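PDB 3GYC: putative glycoside hydrolase from Parabacteroides distasonis ATCC 8503, which probably hydrolyses glycosidic bonds in carbohydrates, using a cellulase-like domain of the TIM-barrel type. Local coordinates for residues A[60-65]-A[69-74]; A[53-58]-A[302-307]. All blocks are in the same frame, centred on the assembly; numbering follows the deposited sequence.

Contact 1. Residues A[60-65]-A[69-74]; sequences PHLIAE and KKWLLK
The carbonyl oxygen of Leu62 is approached twice: Trp71 CZ2 comes to 3.5 Å from Leu62 O, and the backbone N of Glu65 gives this oxygen a weak hydrogen bond. Helix 60-65 and strand 71-73 belong to the long connection that follows the second strand of the TIM barrel, and the strand pairs with 88-90 in a small antiparallel sheet. Helix and strand run nearly antiparallel, at 153°; no hydrogen bond joins them directly, and the contact is made by packing on the Trp71 ring. Tryptophan suits the position because its broad ring can fill the space between them. Leu62 CD2 makes a CH-pi contact over one face, 3.7 Å from the centroid of the Trp71 six-membered ring and only 9° off its normal. Its sister branch covers the five-membered ring, with Leu62 CD1 3.8 Å from Trp71 CG. In Leu62, chi1 (-59°) sets CG anti to the carbonyl carbon and directs the branch at the ring, and the chi2 rotamer then lays CD1 and CD2 over its two halves. The aliphatic CD of Lys69 lies over the opposite face, making a sandwich. At the ring's edge sits Glu65 CB, 3.7 Å from Trp71 CH2, while the Glu65 carboxylate turns elsewhere to a salt bridge with Lys126. Trp71 NE1 has a weak hydrogen bond to Asn66 O. Farther along, Leu73 CD2 lies 4.0 Å from Leu62 CD1.

Contact 2. Residues A[53-58]-A[302-307]; sequences AIRIDA and VTTECW
Arg55 reaches across the interior of the barrel to Glu305, its NH1 giving OE2 a nearly straight hydrogen bond of 3.0 Å (169°) that is also a salt bridge. The acceptor lies almost in the guanidinium plane. On the carboxylate, the bond arrives on the anti side of Glu305 OE2, with the two flat groups inclined at 33°. The same nitrogen meets Thr304: Arg55 NH1 is 2.9 Å from Thr304 OG1, but this second bond is bent and weak, and the stronger partner of that hydroxyl is Glu232. Here the packing is tight, for Arg55 CD also comes within 3.1 Å of Thr304 OG1. Arginine suits such a span because its long chain ends in a charged group with several N-H donors; the extended torsions, with CG anti to the backbone N (chi1 172°), carry that group as far as Glu305. Nearer the backbones the contact is looser: Thr304 CG2 is 4.0 Å from Arg55 CB, and no hydrogen bond joins the main chains. Neither part is a solvent side, as all three residues are buried. Asn160 accepts a hydrogen bond from Arg55 NH2, fixing the other arm of the guanidinium. A methionine in place of Arg55 would probably leave Glu305 OE2 without its charged mate and Asn160 OD1 without this donor, letting the carboxylate turn more readily. Glu305 follows the seventh strand of the barrel, the position that holds the nucleophile in retaining clan GH-A glycosidases; a second-strand arginine bound to this glutamate is consistent with the active-site centre of such a (beta/alpha)8 barrel.

The chain enters contact 2 on strand 53-57, passes almost at once into helix 60-65 and strand 71-73 of contact 1, and returns to contact 2 only at 302-307, so contact 1 is nested within the loop that contact 2 closes. Their centres are 21 Å apart: contact 2 lies near the middle of the chain, inside the eight-stranded parallel barrel, and contact 1 lies farther out, in the connection leaving the second strand. They touch directly where Ile63 CD1 packs 3.5 Å from Ala58 O. The second barrel strand thus supplies a charged side chain to the interior while its continuation builds peripheral structure around an apolar core.

Contact 1. Residues A[60-65]-A[69-74]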
# COMPACT_ATOMS: atom_id res chain seq x y z
N PRO A 60 6.88 -9.56 8.97
CA PRO A 60 8.27 -9.64 9.51
C PRO A 60 8.31 -10.04 10.97
O PRO A 60 9.19 -10.78 11.40
CB PRO A 60 8.79 -8.21 9.37
CG PRO A 60 7.56 -7.35 9.39
CD PRO A 60 6.37 -8.18 8.91
N HIS A 61 7.37 -9.52 11.74
CA HIS A 61 7.24 -9.85 13.15
C HIS A 61 7.04 -11.35 13.41
O HIS A 61 7.61 -11.91 14.37
CB HIS A 61 6.13 -8.99 13.80
CG HIS A 61 4.76 -9.20 13.24
ND1 HIS A 61 4.45 -8.99 11.90
CD2 HIS A 61 3.59 -9.51 13.85
CE1 HIS A 61 3.16 -9.22 11.73
NE2 HIS A 61 2.62 -9.53 12.89
N LEU A 62 6.27 -12.02 12.57
CA LEU A 62 6.03 -13.44 12.68
C LEU A 62 7.25 -14.22 12.20
O LEU A 62 7.68 -15.18 12.86
CB LEU A 62 4.76 -13.84 11.91
CG LEU A 62 3.45 -13.17 12.35
CD1 LEU A 62 2.26 -13.80 11.64
CD2 LEU A 62 3.28 -13.20 13.90
N ILE A 63 7.84 -13.80 11.07
CA ILE A 63 9.01 -14.50 10.56
C ILE A 63 10.17 -14.40 11.56
O ILE A 63 10.90 -15.38 11.73
CB ILE A 63 9.46 -13.98 9.18
CG1 ILE A 63 8.46 -14.42 8.11
CG2 ILE A 63 10.90 -14.48 8.88
CD1 ILE A 63 8.75 -13.96 6.69
N ALA A 64 10.31 -13.27 12.26
CA ALA A 64 11.41 -13.07 13.19
C ALA A 64 11.21 -13.87 14.47
O ALA A 64 12.19 -14.23 15.13
CB ALA A 64 11.63 -11.57 13.49
N GLU A 65 9.97 -14.17 14.82
CA GLU A 65 9.69 -14.96 16.02
C GLU A 65 9.82 -16.44 15.72
O GLU A 65 10.56 -17.12 16.39
CB GLU A 65 8.28 -14.70 16.55
CG GLU A 65 8.11 -13.36 17.20
CD GLU A 65 8.30 -13.37 18.71
OE1 GLU A 65 8.34 -14.45 19.34
OE2 GLU A 65 8.37 -12.25 19.29
N LYS A 69 6.19 -21.49 12.04
CA LYS A 69 5.05 -21.69 12.92
C LYS A 69 3.71 -21.46 12.19
O LYS A 69 3.59 -20.60 11.34
CB LYS A 69 5.17 -20.75 14.12
CG LYS A 69 3.91 -20.66 14.95
CD LYS A 69 4.07 -19.89 16.23
CE LYS A 69 2.72 -19.72 16.89
NZ LYS A 69 2.86 -19.66 18.35
N LYS A 70 2.69 -22.25 12.51
CA LYS A 70 1.36 -21.95 11.97
C LYS A 70 0.74 -21.00 13.00
O LYS A 70 0.45 -21.40 14.14
CB LYS A 70 0.50 -23.22 11.79
CG LYS A 70 0.94 -24.21 10.66
CD LYS A 70 -0.07 -25.41 10.58
N TRP A 71 0.58 -19.73 12.61
CA TRP A 71 0.03 -18.69 13.48
C TRP A 71 -1.47 -18.48 13.37
O TRP A 71 -1.98 -18.43 12.27
CB TRP A 71 0.64 -17.35 13.13
CG TRP A 71 2.14 -17.28 13.26
CD1 TRP A 71 3.07 -17.59 12.31
CD2 TRP A 71 2.88 -16.87 14.43
NE1 TRP A 71 4.34 -17.38 12.80
CE2 TRP A 71 4.25 -16.93 14.09
CE3 TRP A 71 2.50 -16.44 15.72
CZ2 TRP A 71 5.27 -16.58 15.01
CZ3 TRP A 71 3.50 -16.09 16.61
CH2 TRP A 71 4.86 -16.16 16.26
N LEU A 72 -2.13 -18.32 14.53
CA LEU A 72 -3.54 -18.03 14.61
C LEU A 72 -3.73 -16.50 14.69
O LEU A 72 -3.23 -15.86 15.63
CB LEU A 72 -4.14 -18.71 15.84
CG LEU A 72 -5.67 -18.63 15.98
CD1 LEU A 72 -6.41 -19.33 14.85
CD2 LEU A 72 -6.09 -19.21 17.33
N LEU A 73 -4.36 -15.91 13.68
CA LEU A 73 -4.54 -14.46 13.60
C LEU A 73 -5.96 -14.06 13.96
O LEU A 73 -6.90 -14.77 13.61
CB LEU A 73 -4.21 -13.95 12.20
CG LEU A 73 -2.85 -14.32 11.60
CD1 LEU A 73 -2.71 -13.74 10.24
CD2 LEU A 73 -1.66 -13.95 12.51
N LYS A 74 -6.10 -12.94 14.67
CA LYS A 74 -7.42 -12.38 15.01
C LYS A 74 -7.80 -11.46 13.88
O LYS A 74 -6.95 -10.79 13.34
CB LYS A 74 -7.37 -11.60 16.31
CG LYS A 74 -6.92 -12.45 17.46
CD LYS A 74 -6.98 -11.73 18.83
CE LYS A 74 -5.85 -10.78 19.06
NZ LYS A 74 -5.82 -10.40 20.52

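Contact 2. Residues A[53-58]-A[302-307]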
# COMPACT_ATOMS: atom_id res chain seq x y z
N ALA A 53 4.03 -5.25 -10.69
CA ALA A 53 4.52 -5.08 -9.32
C ALA A 53 3.35 -5.35 -8.34
O ALA A 53 2.18 -5.16 -8.69
CB ALA A 53 5.12 -3.65 -9.10
N ILE A 54 3.67 -5.81 -7.14
CA ILE A 54 2.70 -6.08 -6.08
C ILE A 54 3.30 -5.59 -4.77
O ILE A 54 4.49 -5.71 -4.55
CB ILE A 54 2.43 -7.60 -5.96
CG1 ILE A 54 2.07 -8.21 -7.32
CG2 ILE A 54 1.36 -7.89 -4.97
CD1 ILE A 54 2.03 -9.81 -7.34
N ARG A 55 2.47 -4.99 -3.93
CA ARG A 55 2.85 -4.59 -2.58
C ARG A 55 2.21 -5.61 -1.62
O ARG A 55 1.01 -5.82 -1.64
CB ARG A 55 2.33 -3.19 -2.31
CG ARG A 55 2.49 -2.75 -0.90
CD ARG A 55 1.78 -1.52 -0.64
NE ARG A 55 1.87 -1.13 0.75
CZ ARG A 55 0.88 -0.57 1.44
NH1 ARG A 55 -0.33 -0.39 0.88
NH2 ARG A 55 1.07 -0.26 2.71
N ILE A 56 3.02 -6.29 -0.80
CA ILE A 56 2.46 -7.28 0.07
C ILE A 56 2.94 -7.09 1.50
O ILE A 56 3.96 -6.45 1.78
CB ILE A 56 2.78 -8.73 -0.34
CG1 ILE A 56 4.30 -9.02 -0.33
CG2 ILE A 56 2.21 -9.09 -1.67
CD1 ILE A 56 4.64 -10.49 -0.57
N ASP A 57 2.19 -7.68 2.39
CA ASP A 57 2.61 -7.77 3.79
C ASP A 57 3.59 -8.94 3.90
O ASP A 57 3.28 -10.08 3.49
CB ASP A 57 1.40 -7.98 4.69
CG ASP A 57 1.74 -7.77 6.17
OD1 ASP A 57 2.91 -7.98 6.56
OD2 ASP A 57 0.86 -7.29 6.90
N ALA A 58 4.77 -8.66 4.47
CA ALA A 58 5.85 -9.65 4.65
C ALA A 58 5.75 -10.36 6.04
O ALA A 58 6.52 -11.30 6.29
CB ALA A 58 7.21 -8.97 4.55
N VAL A 302 5.21 6.49 -4.99
CA VAL A 302 4.46 5.28 -5.25
C VAL A 302 3.10 5.46 -4.55
O VAL A 302 3.03 6.01 -3.47
CB VAL A 302 5.15 3.96 -4.70
CG1 VAL A 302 4.20 2.74 -4.87
CG2 VAL A 302 6.49 3.69 -5.40
N THR A 303 2.01 5.02 -5.17
CA THR A 303 0.70 5.03 -4.55
C THR A 303 0.08 3.66 -4.81
O THR A 303 -0.02 3.25 -5.97
CB THR A 303 -0.23 6.21 -5.04
OG1 THR A 303 0.28 7.47 -4.57
CG2 THR A 303 -1.69 6.04 -4.52
N THR A 304 -0.29 2.93 -3.74
CA THR A 304 -0.92 1.61 -3.86
C THR A 304 -2.33 1.59 -3.28
O THR A 304 -3.04 0.61 -3.44
CB THR A 304 -0.07 0.50 -3.17
OG1 THR A 304 -0.02 0.74 -1.76
CG2 THR A 304 1.36 0.44 -3.77
N GLU A 305 -2.75 2.69 -2.64
CA GLU A 305 -4.07 2.80 -2.05
C GLU A 305 -4.68 4.11 -2.56
O GLU A 305 -4.22 5.19 -2.25
CB GLU A 305 -3.97 2.72 -0.53
CG GLU A 305 -3.28 1.42 -0.02
CD GLU A 305 -3.67 1.10 1.45
OE1 GLU A 305 -4.87 1.22 1.77
OE2 GLU A 305 -2.82 0.68 2.27
N CYS A 306 -5.72 3.96 -3.38
CA CYS A 306 -6.25 5.03 -4.19
C CYS A 306 -7.41 4.43 -4.99
O CYS A 306 -7.66 3.22 -4.87
CB CYS A 306 -5.13 5.42 -5.16
SG CYS A 306 -4.44 3.89 -5.96
N TRP A 307 -8.16 5.24 -5.76
CA TRP A 307 -8.08 6.69 -5.83
C TRP A 307 -9.42 7.33 -5.47
O TRP A 307 -9.50 8.55 -5.34
CB TRP A 307 -7.76 7.20 -7.26
CG TRP A 307 -6.41 6.81 -7.83
CD1 TRP A 307 -6.17 5.79 -8.68
CD2 TRP A 307 -5.15 7.45 -7.61
NE1 TRP A 307 -4.83 5.72 -8.97
CE2 TRP A 307 -4.19 6.74 -8.34
CE3 TRP A 307 -4.75 8.56 -6.86
CZ2 TRP A 307 -2.85 7.08 -8.34
CZ3 TRP A 307 -3.42 8.90 -6.86
CH2 TRP A 307 -2.49 8.16 -7.59